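Local coordinates for uncharacterized protein ScGH5_18 (Streptomyces cattleya, PDB 7LR8) that probably hydrolyses the beta-1,4 linkage between mannose and N-acetylglucosamine in N-glycan core fragments, as a glycoside hydrolase of family 5, at residues P143-M148 / P189-L194; H224-N229 / G270-H275; E279-F284 / K333-A338. The protein carries 1 engineered substitution. One frame throughout, in Å; residues are numbered along the deposited sequence. Where two conformers were deposited one is given.

Contact 1 of 3, residues P143-M148 / P189-L194; sequences PNFLGM and PGRLHL
M148 and H193 meet where strand 145-152 runs beside the loop that leads into strand 194-196. H193 can be followed outward from its backbone. Its CB lies 4.0 Å from M148 O. CG stands anti to the carbonyl carbon (chi1 -54°), on the same side as the backbone N. ND1 accepts the N-H of M148 at 3.1 Å from M148 N. The donor is close to the ring plane, and the N-H...N angle is 162°. M148 CB packs beside the same ND1. CE1 approaches G147 CA at 3.8 Å. NE2, at the far tip, hydrogen-bonds A188 O, just beyond helix 170-187. Since ND1 is an acceptor, the ring proton is probably on NE2. Held at both nitrogens, the imidazole has little freedom to turn. One of its faces carries R191 O, 3.5 Å above the plane and offset toward the rim.

Backbone bonds lie before and after this side-chain bond. L192 N donates to L146 O at 2.9 Å, and L194 N donates to M148 O at 3.0 Å. Between them G147 CA comes 3.3 Å from L192 O in a CA-H...O contact. G147 has no side chain, and a CB here would collide with that oxygen. Its phi of 151° also calls for glycine. The M148 chain bends away from the loop and packs on L132, L135 and A136 of helix 122-139.

The loop runs into strand 194-196, and the backbone of H193 also bonds A219, just ahead of strand 221-225. The pairing therefore joins neighbouring parallel strands at their N-terminal ends, near the closure of the eight-stranded (beta/alpha)8 barrel of family 5 glycoside hydrolases.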
ATOM      1  N   PRO B 143      -8.965   3.910  31.074  1.00 24.84           N
ATOM      2  CA  PRO B 143      -8.411   5.034  31.849  1.00 28.35           C
ATOM      3  C   PRO B 143      -6.991   5.398  31.456  1.00 29.64           C
ATOM      4  O   PRO B 143      -6.580   6.545  31.681  1.00 26.89           O
ATOM      5  CB  PRO B 143      -8.488   4.540  33.299  1.00 33.84           C
ATOM      6  CG  PRO B 143      -8.639   3.056  33.205  1.00 38.72           C
ATOM      7  CD  PRO B 143      -9.376   2.787  31.934  1.00 32.03           C
ATOM      8  N   ASN B 144      -6.236   4.484  30.852  1.00 21.32           N
ATOM      9  CA  ASN B 144      -4.860   4.786  30.482  1.00 25.33           C
ATOM     10  C   ASN B 144      -4.736   5.302  29.052  1.00 19.89           C
ATOM     11  O   ASN B 144      -3.617   5.549  28.596  1.00 21.67           O
ATOM     12  CB  ASN B 144      -3.978   3.549  30.657  1.00 24.48           C
ATOM     13  CG  ASN B 144      -4.263   2.491  29.621  1.00 25.03           C
ATOM     14  OD1 ASN B 144      -5.419   2.117  29.394  1.00 24.96           O
ATOM     15  ND2 ASN B 144      -3.216   2.034  28.939  1.00 21.00           N
ATOM     16  N   PHE B 145      -5.843   5.464  28.336  1.00 19.24           N
ATOM     17  CA  PHE B 145      -5.815   6.060  27.003  1.00 20.65           C
ATOM     18  C   PHE B 145      -5.634   7.569  27.126  1.00 21.52           C
ATOM     19  O   PHE B 145      -6.501   8.267  27.665  1.00 23.05           O
ATOM     20  CB  PHE B 145      -7.103   5.708  26.256  1.00 19.90           C
ATOM     21  CG  PHE B 145      -7.256   6.373  24.919  1.00 21.94           C
ATOM     22  CD1 PHE B 145      -6.291   6.228  23.928  1.00 21.03           C
ATOM     23  CD2 PHE B 145      -8.397   7.112  24.634  1.00 20.90           C
ATOM     24  CE1 PHE B 145      -6.460   6.825  22.678  1.00 20.10           C
ATOM     25  CE2 PHE B 145      -8.567   7.717  23.389  1.00 22.04           C
ATOM     26  CZ  PHE B 145      -7.605   7.568  22.409  1.00 19.86           C
ATOM     27  N   LEU B 146      -4.504   8.065  26.631  1.00 21.84           N
ATOM     28  CA  LEU B 146      -4.203   9.490  26.704  1.00 24.13           C
ATOM     29  C   LEU B 146      -5.017  10.273  25.689  1.00 20.79           C
ATOM     30  O   LEU B 146      -5.569  11.329  26.008  1.00 21.69           O
ATOM     31  CB  LEU B 146      -2.710   9.731  26.460  1.00 21.99           C
ATOM     32  CG  LEU B 146      -1.706   9.265  27.505  1.00 21.85           C
ATOM     33  CD1 LEU B 146      -0.293   9.347  26.927  1.00 22.34           C
ATOM     34  CD2 LEU B 146      -1.840  10.115  28.751  1.00 22.50           C
ATOM     35  N   GLY B 147      -5.078   9.782  24.458  1.00 19.18           N
ATOM     36  CA  GLY B 147      -5.748  10.479  23.384  1.00 20.55           C
ATOM     37  C   GLY B 147      -5.085  10.110  22.073  1.00 22.33           C
ATOM     38  O   GLY B 147      -4.272   9.191  22.012  1.00 20.01           O
ATOM     39  N   MET B 148      -5.441  10.860  21.035  1.00 17.67           N
ATOM     40  CA  MET B 148      -4.967  10.613  19.677  1.00 17.91           C
ATOM     41  C   MET B 148      -3.965  11.669  19.239  1.00 20.38           C
ATOM     42  O   MET B 148      -4.112  12.850  19.564  1.00 19.71           O
ATOM     43  CB  MET B 148      -6.126  10.629  18.669  1.00 18.14           C
ATOM     44  CG  MET B 148      -7.282   9.714  18.964  1.00 17.73           C
ATOM     45  SD  MET B 148      -6.835   7.987  18.839  1.00 19.55           S
ATOM     46  CE  MET B 148      -6.299   7.846  17.145  1.00 17.62           C
ATOM     47  N   PRO B 189     -14.239  12.438  24.082  1.00 22.05           N
ATOM     48  CA  PRO B 189     -14.312  13.803  24.605  1.00 24.92           C
ATOM     49  C   PRO B 189     -13.413  13.971  25.818  1.00 25.12           C
ATOM     50  O   PRO B 189     -13.318  13.089  26.674  1.00 27.40           O
ATOM     51  CB  PRO B 189     -15.794  13.963  24.974  1.00 29.04           C
ATOM     52  CG  PRO B 189     -16.512  12.969  24.105  1.00 31.01           C
ATOM     53  CD  PRO B 189     -15.568  11.800  24.006  1.00 23.10           C
ATOM     54  N   GLY B 190     -12.714  15.099  25.862  1.00 23.30           N
ATOM     55  CA  GLY B 190     -11.947  15.449  27.034  1.00 25.48           C
ATOM     56  C   GLY B 190     -10.556  14.858  27.095  1.00 24.68           C
ATOM     57  O   GLY B 190      -9.816  15.173  28.031  1.00 25.42           O
ATOM     58  N   ARG B 191     -10.171  14.035  26.121  0.59 24.17           N
ATOM     59  CA  ARG B 191      -8.850  13.430  26.120  0.59 24.23           C
ATOM     60  C   ARG B 191      -7.865  14.333  25.374  0.59 24.80           C
ATOM     61  O   ARG B 191      -8.222  15.387  24.838  0.59 24.67           O
ATOM     62  CB  ARG B 191      -8.914  12.025  25.520  0.59 25.40           C
ATOM     63  CG  ARG B 191      -8.908  10.890  26.546  0.59 18.57           C
ATOM     64  CD  ARG B 191      -9.891  11.136  27.684  0.59 23.75           C
ATOM     65  NE  ARG B 191     -11.275  11.176  27.224  0.59 25.40           N
ATOM     66  CZ  ARG B 191     -12.080  10.120  27.187  0.59 24.21           C
ATOM     67  NH1 ARG B 191     -13.337  10.248  26.766  0.59 20.90           N
ATOM     68  NH2 ARG B 191     -11.630   8.932  27.571  0.59 22.93           N
ATOM     69  N   LEU B 192      -6.600  13.914  25.342  1.00 21.98           N
ATOM     70  CA  LEU B 192      -5.495  14.751  24.870  1.00 22.42           C
ATOM     71  C   LEU B 192      -5.288  14.499  23.382  1.00 19.36           C
ATOM     72  O   LEU B 192      -4.604  13.551  22.997  1.00 23.18           O
ATOM     73  CB  LEU B 192      -4.227  14.445  25.661  1.00 19.40           C
ATOM     74  CG  LEU B 192      -2.987  15.300  25.383  1.00 26.89           C
ATOM     75  CD1 LEU B 192      -3.185  16.669  26.000  1.00 30.32           C
ATOM     76  CD2 LEU B 192      -1.706  14.644  25.913  1.00 25.27           C
ATOM     77  N   HIS B 193      -5.874  15.346  22.538  1.00 20.94           N
ATOM     78  CA  HIS B 193      -5.818  15.163  21.092  1.00 22.10           C
ATOM     79  C   HIS B 193      -4.960  16.257  20.477  1.00 21.35           C
ATOM     80  O   HIS B 193      -5.178  17.449  20.737  1.00 21.83           O
ATOM     81  CB  HIS B 193      -7.220  15.163  20.469  1.00 19.28           C
ATOM     82  CG  HIS B 193      -8.143  14.170  21.100  1.00 18.30           C
ATOM     83  ND1 HIS B 193      -7.820  12.833  21.224  1.00 21.37           N
ATOM     84  CD2 HIS B 193      -9.365  14.320  21.670  1.00 20.50           C
ATOM     85  CE1 HIS B 193      -8.815  12.202  21.828  1.00 18.84           C
ATOM     86  NE2 HIS B 193      -9.759  13.083  22.116  1.00 20.60           N
ATOM     87  N   LEU B 194      -3.999  15.846  19.657  1.00 21.25           N
ATOM     88  CA  LEU B 194      -3.005  16.743  19.095  1.00 16.98           C
ATOM     89  C   LEU B 194      -2.631  16.254  17.701  1.00 18.87           C
ATOM     90  O   LEU B 194      -3.072  15.195  17.245  1.00 19.35           O
ATOM     91  CB  LEU B 194      -1.752  16.797  19.979  1.00 15.99           C
ATOM     92  CG  LEU B 194      -1.027  15.451  20.093  1.00 17.90           C
ATOM     93  CD1 LEU B 194       0.484  15.641  20.053  1.00 19.99           C
ATOM     94  CD2 LEU B 194      -1.411  14.701  21.379  1.00 22.08           C
TER

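Contact 2 of 3, residues H224-N229 / G270-H275. With BMA (beta-D-mannopyranose), chain D; NAG (2-acetamido-2-deoxy-beta-D-glucopyranose), chain C.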
ATOM      1  N   HIS B 224       9.492  16.765  17.234  1.00 17.50           N
ATOM      2  CA  HIS B 224      10.270  15.558  16.980  1.00 18.50           C
ATOM      3  C   HIS B 224      11.696  15.994  16.660  1.00 17.72           C
ATOM      4  O   HIS B 224      11.921  16.648  15.636  1.00 19.33           O
ATOM      5  CB  HIS B 224       9.693  14.766  15.803  1.00 20.37           C
ATOM      6  CG  HIS B 224       8.280  14.301  15.997  1.00 16.62           C
ATOM      7  ND1 HIS B 224       7.471  13.949  14.936  1.00 20.37           N
ATOM      8  CD2 HIS B 224       7.538  14.111  17.115  1.00 17.57           C
ATOM      9  CE1 HIS B 224       6.293  13.562  15.391  1.00 19.67           C
ATOM     10  NE2 HIS B 224       6.303  13.660  16.710  1.00 18.01           N
ATOM     11  N   SER B 225      12.658  15.626  17.521  1.00 18.08           N
ATOM     12  CA  SER B 225      14.019  16.160  17.436  1.00 17.25           C
ATOM     13  C   SER B 225      14.977  15.125  16.850  1.00 17.28           C
ATOM     14  O   SER B 225      15.260  14.101  17.485  1.00 16.63           O
ATOM     15  CB  SER B 225      14.508  16.603  18.808  1.00 18.01           C
ATOM     16  OG  SER B 225      15.824  17.117  18.688  1.00 18.12           O
ATOM     17  N   TRP B 226      15.518  15.420  15.669  1.00 15.53           N
ATOM     18  CA  TRP B 226      16.346  14.468  14.928  1.00 16.49           C
ATOM     19  C   TRP B 226      17.566  15.185  14.377  1.00 19.95           C
ATOM     20  O   TRP B 226      17.457  15.944  13.405  1.00 20.68           O
ATOM     21  CB  TRP B 226      15.538  13.810  13.808  1.00 18.40           C
ATOM     22  CG  TRP B 226      14.545  12.861  14.362  1.00 17.95           C
ATOM     23  CD1 TRP B 226      13.194  13.052  14.481  1.00 18.12           C
ATOM     24  CD2 TRP B 226      14.823  11.577  14.911  1.00 18.92           C
ATOM     25  NE1 TRP B 226      12.612  11.944  15.057  1.00 20.27           N
ATOM     26  CE2 TRP B 226      13.598  11.036  15.355  1.00 18.53           C
ATOM     27  CE3 TRP B 226      15.995  10.845  15.104  1.00 20.03           C
ATOM     28  CZ2 TRP B 226      13.512   9.771  15.935  1.00 19.06           C
ATOM     29  CZ3 TRP B 226      15.911   9.585  15.689  1.00 20.29           C
ATOM     30  CH2 TRP B 226      14.685   9.068  16.106  1.00 20.04           C
ATOM     31  N   VAL B 227      18.737  14.919  14.976  1.00 18.38           N
ATOM     32  CA  VAL B 227      19.944  15.678  14.646  1.00 19.00           C
ATOM     33  C   VAL B 227      20.600  15.250  13.341  1.00 20.97           C
ATOM     34  O   VAL B 227      21.634  15.821  12.975  1.00 23.39           O
ATOM     35  CB  VAL B 227      20.962  15.616  15.807  1.00 19.82           C
ATOM     36  CG1 VAL B 227      20.364  16.248  17.058  1.00 20.40           C
ATOM     37  CG2 VAL B 227      21.412  14.195  16.089  1.00 20.95           C
ATOM     38  N   PHE B 228      20.029  14.284  12.609  1.00 19.94           N
ATOM     39  CA  PHE B 228      20.487  14.039  11.246  1.00 21.69           C
ATOM     40  C   PHE B 228      19.912  15.048  10.254  1.00 21.36           C
ATOM     41  O   PHE B 228      20.144  14.923   9.045  1.00 22.82           O
ATOM     42  CB  PHE B 228      20.160  12.603  10.790  1.00 22.22           C
ATOM     43  CG  PHE B 228      18.704  12.208  10.917  1.00 25.46           C
ATOM     44  CD1 PHE B 228      17.697  12.926  10.283  1.00 24.14           C
ATOM     45  CD2 PHE B 228      18.353  11.085  11.649  1.00 26.79           C
ATOM     46  CE1 PHE B 228      16.366  12.547  10.402  1.00 26.58           C
ATOM     47  CE2 PHE B 228      17.034  10.704  11.775  1.00 26.57           C
ATOM     48  CZ  PHE B 228      16.033  11.430  11.142  1.00 26.23           C
ATOM     49  N   ASN B 229      19.194  16.050  10.747  1.00 22.88           N
ATOM     50  CA  ASN B 229      18.545  17.063   9.926  1.00 23.99           C
ATOM     51  C   ASN B 229      19.495  18.165   9.466  1.00 26.92           C
ATOM     52  O   ASN B 229      19.023  19.235   9.057  1.00 24.68           O
ATOM     53  CB  ASN B 229      17.381  17.676  10.706  1.00 22.28           C
ATOM     54  CG  ASN B 229      17.838  18.471  11.913  1.00 23.20           C
ATOM     55  OD1 ASN B 229      19.046  18.618  12.176  1.00 22.42           O
ATOM     56  ND2 ASN B 229      16.879  18.989  12.664  1.00 19.62           N
ATOM     57  N   GLY B 270      15.835  10.709  19.408  1.00 19.98           N
ATOM     58  CA  GLY B 270      16.589   9.479  19.291  1.00 19.83           C
ATOM     59  C   GLY B 270      18.034   9.755  18.946  1.00 19.79           C
ATOM     60  O   GLY B 270      18.435  10.898  18.710  1.00 19.32           O
ATOM     61  N   ALA B 271      18.809   8.669  18.866  1.00 17.84           N
ATOM     62  CA  ALA B 271      20.265   8.719  18.720  1.00 21.71           C
ATOM     63  C   ALA B 271      20.659   7.997  17.437  1.00 19.00           C
ATOM     64  O   ALA B 271      21.051   6.818  17.476  1.00 19.53           O
ATOM     65  CB  ALA B 271      20.948   8.093  19.935  1.00 19.20           C
ATOM     66  N   PRO B 272      20.592   8.685  16.264  1.00 19.25           N
ATOM     67  CA  PRO B 272      20.798   7.993  14.980  1.00 20.13           C
ATOM     68  C   PRO B 272      22.253   7.916  14.539  1.00 22.08           C
ATOM     69  O   PRO B 272      22.890   8.953  14.345  1.00 23.36           O
ATOM     70  CB  PRO B 272      19.995   8.854  13.993  1.00 21.10           C
ATOM     71  CG  PRO B 272      20.145  10.248  14.557  1.00 21.64           C
ATOM     72  CD  PRO B 272      20.203  10.096  16.069  1.00 22.16           C
ATOM     73  N   ALA B 273      22.775   6.708  14.333  1.00 22.53           N
ATOM     74  CA  ALA B 273      24.130   6.556  13.817  1.00 23.47           C
ATOM     75  C   ALA B 273      24.157   6.838  12.315  1.00 29.70           C
ATOM     76  O   ALA B 273      23.182   6.561  11.613  1.00 30.43           O
ATOM     77  CB  ALA B 273      24.649   5.149  14.087  1.00 26.85           C
ATOM     78  N   PRO B 274      25.263   7.391  11.793  1.00 28.57           N
ATOM     79  CA  PRO B 274      26.512   7.727  12.488  1.00 28.51           C
ATOM     80  C   PRO B 274      26.557   9.143  13.046  1.00 28.41           C
ATOM     81  O   PRO B 274      27.577   9.532  13.630  1.00 31.60           O
ATOM     82  CB  PRO B 274      27.575   7.567  11.393  1.00 39.19           C
ATOM     83  CG  PRO B 274      26.815   7.523  10.085  1.00 37.53           C
ATOM     84  CD  PRO B 274      25.365   7.687  10.354  1.00 29.67           C
ATOM     85  N   HIS B 275      25.484   9.908  12.837  1.00 26.20           N
ATOM     86  CA  HIS B 275      25.429  11.271  13.350  1.00 25.27           C
ATOM     87  C   HIS B 275      25.600  11.282  14.861  1.00 31.26           C
ATOM     88  O   HIS B 275      26.246  12.179  15.416  1.00 34.34           O
ATOM     89  CB  HIS B 275      24.107  11.912  12.923  1.00 27.40           C
ATOM     90  CG  HIS B 275      23.844  11.776  11.457  1.00 35.28           C
ATOM     91  ND1 HIS B 275      23.152  10.710  10.924  1.00 37.14           N
ATOM     92  CD2 HIS B 275      24.225  12.540  10.407  1.00 38.13           C
ATOM     93  CE1 HIS B 275      23.096  10.836   9.611  1.00 32.48           C
ATOM     94  NE2 HIS B 275      23.741  11.938   9.271  1.00 39.96           N
TER
HETATM   95  C1  BMA D   2      10.815  10.072  12.328  1.00 29.52           C
HETATM   96  C2  BMA D   2       9.854   8.951  12.840  1.00 34.24           C
HETATM   97  C3  BMA D   2      10.093   7.695  12.026  1.00 23.19           C
HETATM   98  C4  BMA D   2      11.652   7.402  11.905  1.00 19.39           C
HETATM   99  C5  BMA D   2      12.478   8.340  12.829  1.00 24.61           C
HETATM  100  C6  BMA D   2      13.973   8.174  12.677  1.00 17.73           C
HETATM  101  O2  BMA D   2       8.491   9.329  12.723  1.00 26.54           O
HETATM  102  O3  BMA D   2       9.425   7.780  10.742  1.00 29.37           O
HETATM  103  O4  BMA D   2      11.873   6.068  12.271  1.00 21.43           O
HETATM  104  O5  BMA D   2      12.206   9.714  12.493  1.00 27.47           O
HETATM  105  O6  BMA D   2      14.305   8.501  11.305  1.00 27.13           O
HETATM  106  C1  NAG C   1      12.549  12.258   7.798  1.00 38.13           C
HETATM  107  C2  NAG C   1      12.275  10.764   7.635  1.00 40.71           C
HETATM  108  C3  NAG C   1      11.220  10.299   8.649  1.00 30.03           C
HETATM  109  C4  NAG C   1      11.584  10.732  10.067  1.00 30.50           C
HETATM  110  C5  NAG C   1      11.830  12.242  10.061  1.00 34.14           C
HETATM  111  C6  NAG C   1      12.241  12.832  11.387  1.00 31.73           C
HETATM  112  C7  NAG C   1      12.369   9.517   5.510  1.00 40.71           C
HETATM  113  C8  NAG C   1      11.798   9.391   4.125  1.00 26.05           C
HETATM  114  N2  NAG C   1      11.843  10.480   6.275  1.00 45.91           N
HETATM  115  O1  NAG C   1      13.595  12.617   6.958  1.00 33.50           O
HETATM  116  O3  NAG C   1      11.074   8.886   8.585  1.00 21.49           O
HETATM  117  O4  NAG C   1      10.509  10.371  10.933  1.00 26.35           O
HETATM  118  O5  NAG C   1      12.893  12.539   9.146  1.00 37.81           O
HETATM  119  O6  NAG C   1      12.288  14.251  11.315  1.00 32.44           O
HETATM  120  O7  NAG C   1      13.261   8.773   5.918  1.00 37.21           O
HETATM  121  O   HOH W   1      18.021  13.375  17.672  1.00 16.73           O
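W226 lays one face of its indole over G270, and F228 packs on P272 and H275. These residues sit on loops after strands 221-225 and 264-269, at the C-terminal, sugar-binding end of the (beta/alpha)8 barrel. W226 is sandwiched. BMA O5 lies 3.3 Å above the plane on the face opposite G270 N. The indole spans both sugars, with CH2 3.6 Å from BMA C6 and CD1 3.2 Å from NAG C6. Its NE1 hydrogen-bonds E268 OE1, while E268 OE2 binds the mannose. An alanine at W226 would probably leave E268 without this N-H mate, the mannose without the surface it rests on and a gap over G270. The fit on the protein face is close, since a CB on G270 would clash with CH2.

F228 reaches the sugars with its rim. Its CZ is 3.4 Å from BMA O6, and NAG O5 lies at the edge near the ring plane. W226 CB sits over one face of this ring, offset toward the rim.

The next shell holds F228. CG sits between the backbone N and the carbonyl carbon (chi1 54°). On this ring CD2 meets P272 CG at 3.5 Å, and the two side chains cross at about a right angle. F228 CB lies over the H275 ring in a CH-pi contact, 3.6 Å from the centroid and 15° off the normal. H275 ND1 is buried here with no hydrogen-bond partner in the model. H275 also packs on A232 and Q233 of helix 231-235.

The backbone that carries both aromatics, W226 to N229, forms a type I beta turn. One water ties this turn to the other loop: it donates to S225 O and to G270 O, the latter at 2.7 Å, and accepts from V227 N.

Contact 3 of 3, residues E279-F284 / K333-A338; sequences EYAAEF and KPAGRA
P334 meets A282 in the first turn of helix 334-349, just after K333 at the N-cap. K333 itself turns elsewhere: its NZ forms a salt bridge with D308 and a hydrogen bond to G324 O. P334 CB faces A282 CB at 4.2 Å. The carbonyl oxygen P334 O comes closer, 3.7 Å from A282 CB. That oxygen also accepts from A338 N within its own helix; the methyl of A282 simply packs against it.

A335 comes next and brings the two backbones together. Its CA is 4.0 Å from A282 CA, an approach that the small side chains permit. A335 CB leans on A281, 4.2 Å from A281 CB and 4.1 Å from A281 O. Helix 281-293 follows barrel strand 264-269, and helix 334-349 comes after the next strand, 298-304. They are neighbours in the outer helical layer of the (beta/alpha)8 barrel, and here they touch at their N-terminal turns.

One turn beyond P334, A338 points its CB toward helix 281-293. The methyl lies 3.6 Å from A282 O and 4.0 Å from A282 CB. A282 O also accepts a hydrogen bond from T286 OG1, one turn further along its own helix.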
ATOM      1  N   GLU B 279      28.607   4.175  20.112  1.00 32.27           N
ATOM      2  CA  GLU B 279      29.412   4.290  21.328  1.00 32.94           C
ATOM      3  C   GLU B 279      29.193   5.607  22.066  1.00 34.39           C
ATOM      4  O   GLU B 279      29.601   5.716  23.224  1.00 37.04           O
ATOM      5  CB  GLU B 279      30.902   4.129  21.008  1.00 37.29           C
ATOM      6  CG  GLU B 279      31.448   5.173  20.058  1.00 39.69           C
ATOM      7  CD  GLU B 279      31.565   4.645  18.635  1.00 59.83           C
ATOM      8  OE1 GLU B 279      30.570   4.083  18.118  1.00 53.41           O
ATOM      9  OE2 GLU B 279      32.659   4.780  18.040  1.00 68.78           O
ATOM     10  N   TYR B 280      28.566   6.598  21.433  1.00 27.32           N
ATOM     11  CA  TYR B 280      28.253   7.876  22.060  1.00 31.67           C
ATOM     12  C   TYR B 280      26.772   8.010  22.397  1.00 28.09           C
ATOM     13  O   TYR B 280      26.364   9.019  22.981  1.00 25.93           O
ATOM     14  CB  TYR B 280      28.684   9.026  21.137  1.00 32.72           C
ATOM     15  CG  TYR B 280      28.601  10.403  21.757  1.00 42.19           C
ATOM     16  CD1 TYR B 280      29.468  10.782  22.775  1.00 53.12           C
ATOM     17  CD2 TYR B 280      27.666  11.329  21.316  1.00 45.27           C
ATOM     18  CE1 TYR B 280      29.395  12.039  23.341  1.00 57.73           C
ATOM     19  CE2 TYR B 280      27.585  12.587  21.878  1.00 48.83           C
ATOM     20  CZ  TYR B 280      28.449  12.936  22.888  1.00 56.50           C
ATOM     21  OH  TYR B 280      28.373  14.190  23.446  1.00 66.26           O
ATOM     22  N   ALA B 281      25.959   7.009  22.056  1.00 23.43           N
ATOM     23  CA  ALA B 281      24.513   7.151  22.199  1.00 21.96           C
ATOM     24  C   ALA B 281      24.112   7.369  23.654  1.00 21.98           C
ATOM     25  O   ALA B 281      23.195   8.150  23.936  1.00 21.57           O
ATOM     26  CB  ALA B 281      23.799   5.927  21.628  1.00 23.22           C
ATOM     27  N   ALA B 282      24.773   6.679  24.593  1.00 24.37           N
ATOM     28  CA  ALA B 282      24.414   6.841  26.001  1.00 29.00           C
ATOM     29  C   ALA B 282      24.722   8.252  26.487  1.00 23.88           C
ATOM     30  O   ALA B 282      23.879   8.900  27.126  1.00 28.18           O
ATOM     31  CB  ALA B 282      25.147   5.806  26.865  1.00 29.26           C
ATOM     32  N   GLU B 283      25.937   8.737  26.210  1.00 24.94           N
ATOM     33  CA  GLU B 283      26.298  10.101  26.587  1.00 26.36           C
ATOM     34  C   GLU B 283      25.376  11.116  25.931  1.00 27.15           C
ATOM     35  O   GLU B 283      24.995  12.118  26.551  1.00 29.07           O
ATOM     36  CB  GLU B 283      27.741  10.402  26.194  1.00 27.45           C
ATOM     37  CG  GLU B 283      28.776   9.915  27.158  1.00 40.14           C
ATOM     38  CD  GLU B 283      30.164  10.205  26.649  1.00 45.84           C
ATOM     39  OE1 GLU B 283      30.544  11.393  26.609  1.00 50.17           O
ATOM     40  OE2 GLU B 283      30.856   9.246  26.256  1.00 54.44           O
ATOM     41  N   PHE B 284      25.019  10.880  24.669  1.00 24.44           N
ATOM     42  CA  PHE B 284      24.169  11.822  23.956  1.00 23.16           C
ATOM     43  C   PHE B 284      22.774  11.857  24.558  1.00 22.50           C
ATOM     44  O   PHE B 284      22.169  12.930  24.676  1.00 25.16           O
ATOM     45  CB  PHE B 284      24.110  11.450  22.471  1.00 24.67           C
ATOM     46  CG  PHE B 284      23.002  12.126  21.718  1.00 23.32           C
ATOM     47  CD1 PHE B 284      23.170  13.403  21.202  1.00 23.06           C
ATOM     48  CD2 PHE B 284      21.786  11.488  21.528  1.00 24.34           C
ATOM     49  CE1 PHE B 284      22.129  14.027  20.509  1.00 20.51           C
ATOM     50  CE2 PHE B 284      20.755  12.108  20.841  1.00 21.52           C
ATOM     51  CZ  PHE B 284      20.935  13.379  20.332  1.00 22.12           C
ATOM     52  N   LYS B 333      20.174  -1.805  26.164  1.00 24.30           N
ATOM     53  CA  LYS B 333      21.318  -1.240  25.471  1.00 25.27           C
ATOM     54  C   LYS B 333      21.900  -0.101  26.296  1.00 26.02           C
ATOM     55  O   LYS B 333      21.234   0.424  27.198  1.00 28.26           O
ATOM     56  CB  LYS B 333      20.890  -0.730  24.089  1.00 25.83           C
ATOM     57  CG  LYS B 333      20.387  -1.811  23.157  1.00 26.11           C
ATOM     58  CD  LYS B 333      19.740  -1.226  21.893  1.00 23.95           C
ATOM     59  CE  LYS B 333      20.748  -0.493  21.027  1.00 24.12           C
ATOM     60  NZ  LYS B 333      20.120   0.231  19.881  1.00 23.65           N
ATOM     61  N   PRO B 334      23.141   0.312  26.014  1.00 25.83           N
ATOM     62  CA  PRO B 334      23.724   1.432  26.773  1.00 30.08           C
ATOM     63  C   PRO B 334      22.837   2.667  26.836  1.00 26.66           C
ATOM     64  O   PRO B 334      22.715   3.265  27.911  1.00 27.65           O
ATOM     65  CB  PRO B 334      25.040   1.695  26.027  1.00 27.50           C
ATOM     66  CG  PRO B 334      25.440   0.341  25.538  1.00 29.24           C
ATOM     67  CD  PRO B 334      24.129  -0.294  25.100  1.00 26.85           C
ATOM     68  N   ALA B 335      22.184   3.056  25.739  1.00 24.54           N
ATOM     69  CA  ALA B 335      21.326   4.233  25.821  1.00 25.80           C
ATOM     70  C   ALA B 335      20.072   3.957  26.632  1.00 23.75           C
ATOM     71  O   ALA B 335      19.517   4.880  27.237  1.00 24.97           O
ATOM     72  CB  ALA B 335      20.946   4.731  24.426  1.00 27.03           C
ATOM     73  N   GLY B 336      19.579   2.715  26.617  1.00 22.40           N
ATOM     74  CA  GLY B 336      18.460   2.370  27.480  1.00 22.30           C
ATOM     75  C   GLY B 336      18.808   2.502  28.951  1.00 24.68           C
ATOM     76  O   GLY B 336      17.998   2.978  29.751  1.00 24.30           O
ATOM     77  N   ARG B 337      20.019   2.086  29.331  1.00 25.87           N
ATOM     78  CA  ARG B 337      20.455   2.300  30.706  1.00 26.06           C
ATOM     79  C   ARG B 337      20.552   3.787  31.022  1.00 26.21           C
ATOM     80  O   ARG B 337      20.186   4.221  32.123  1.00 27.65           O
ATOM     81  CB  ARG B 337      21.798   1.604  30.953  1.00 26.53           C
ATOM     82  CG  ARG B 337      21.708   0.336  31.791  1.00 50.89           C
ATOM     83  CD  ARG B 337      23.088  -0.286  32.008  1.00 57.46           C
ATOM     84  NE  ARG B 337      23.762  -0.539  30.738  1.00 65.03           N
ATOM     85  CZ  ARG B 337      23.564  -1.623  29.993  1.00 66.92           C
ATOM     86  NH1 ARG B 337      22.715  -2.561  30.396  1.00 70.83           N
ATOM     87  NH2 ARG B 337      24.212  -1.768  28.844  1.00 60.31           N
ATOM     88  N   ALA B 338      21.031   4.585  30.064  1.00 24.38           N
ATOM     89  CA  ALA B 338      21.215   6.013  30.305  1.00 24.05           C
ATOM     90  C   ALA B 338      19.878   6.722  30.468  1.00 25.01           C
ATOM     91  O   ALA B 338      19.713   7.560  31.366  1.00 25.51           O
ATOM     92  CB  ALA B 338      22.015   6.647  29.166  1.00 27.28           C
TER

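The contacts follow one another along the chain, each closing before the next opens. Contact 1 and contact 2 both reach the eight-stranded barrel sheet, on opposite sides of the chain's centre, with centres about 28 Å apart. Contact 1 lies on strand 145-152 and the loop entering strand 194-196, contact 2 beyond the ends of strands 221-225 and 264-269. Contact 3 is in the outer helices, its centre about 14 Å from that of contact 2. These two touch: F284 packs on G270 and A271, and A271 CB meets A281 CB. The loop backing the sugar-binding W226 thus rests on helix 281-293. Contact 1 and contact 3 stay about 20 Å apart at their nearest atoms.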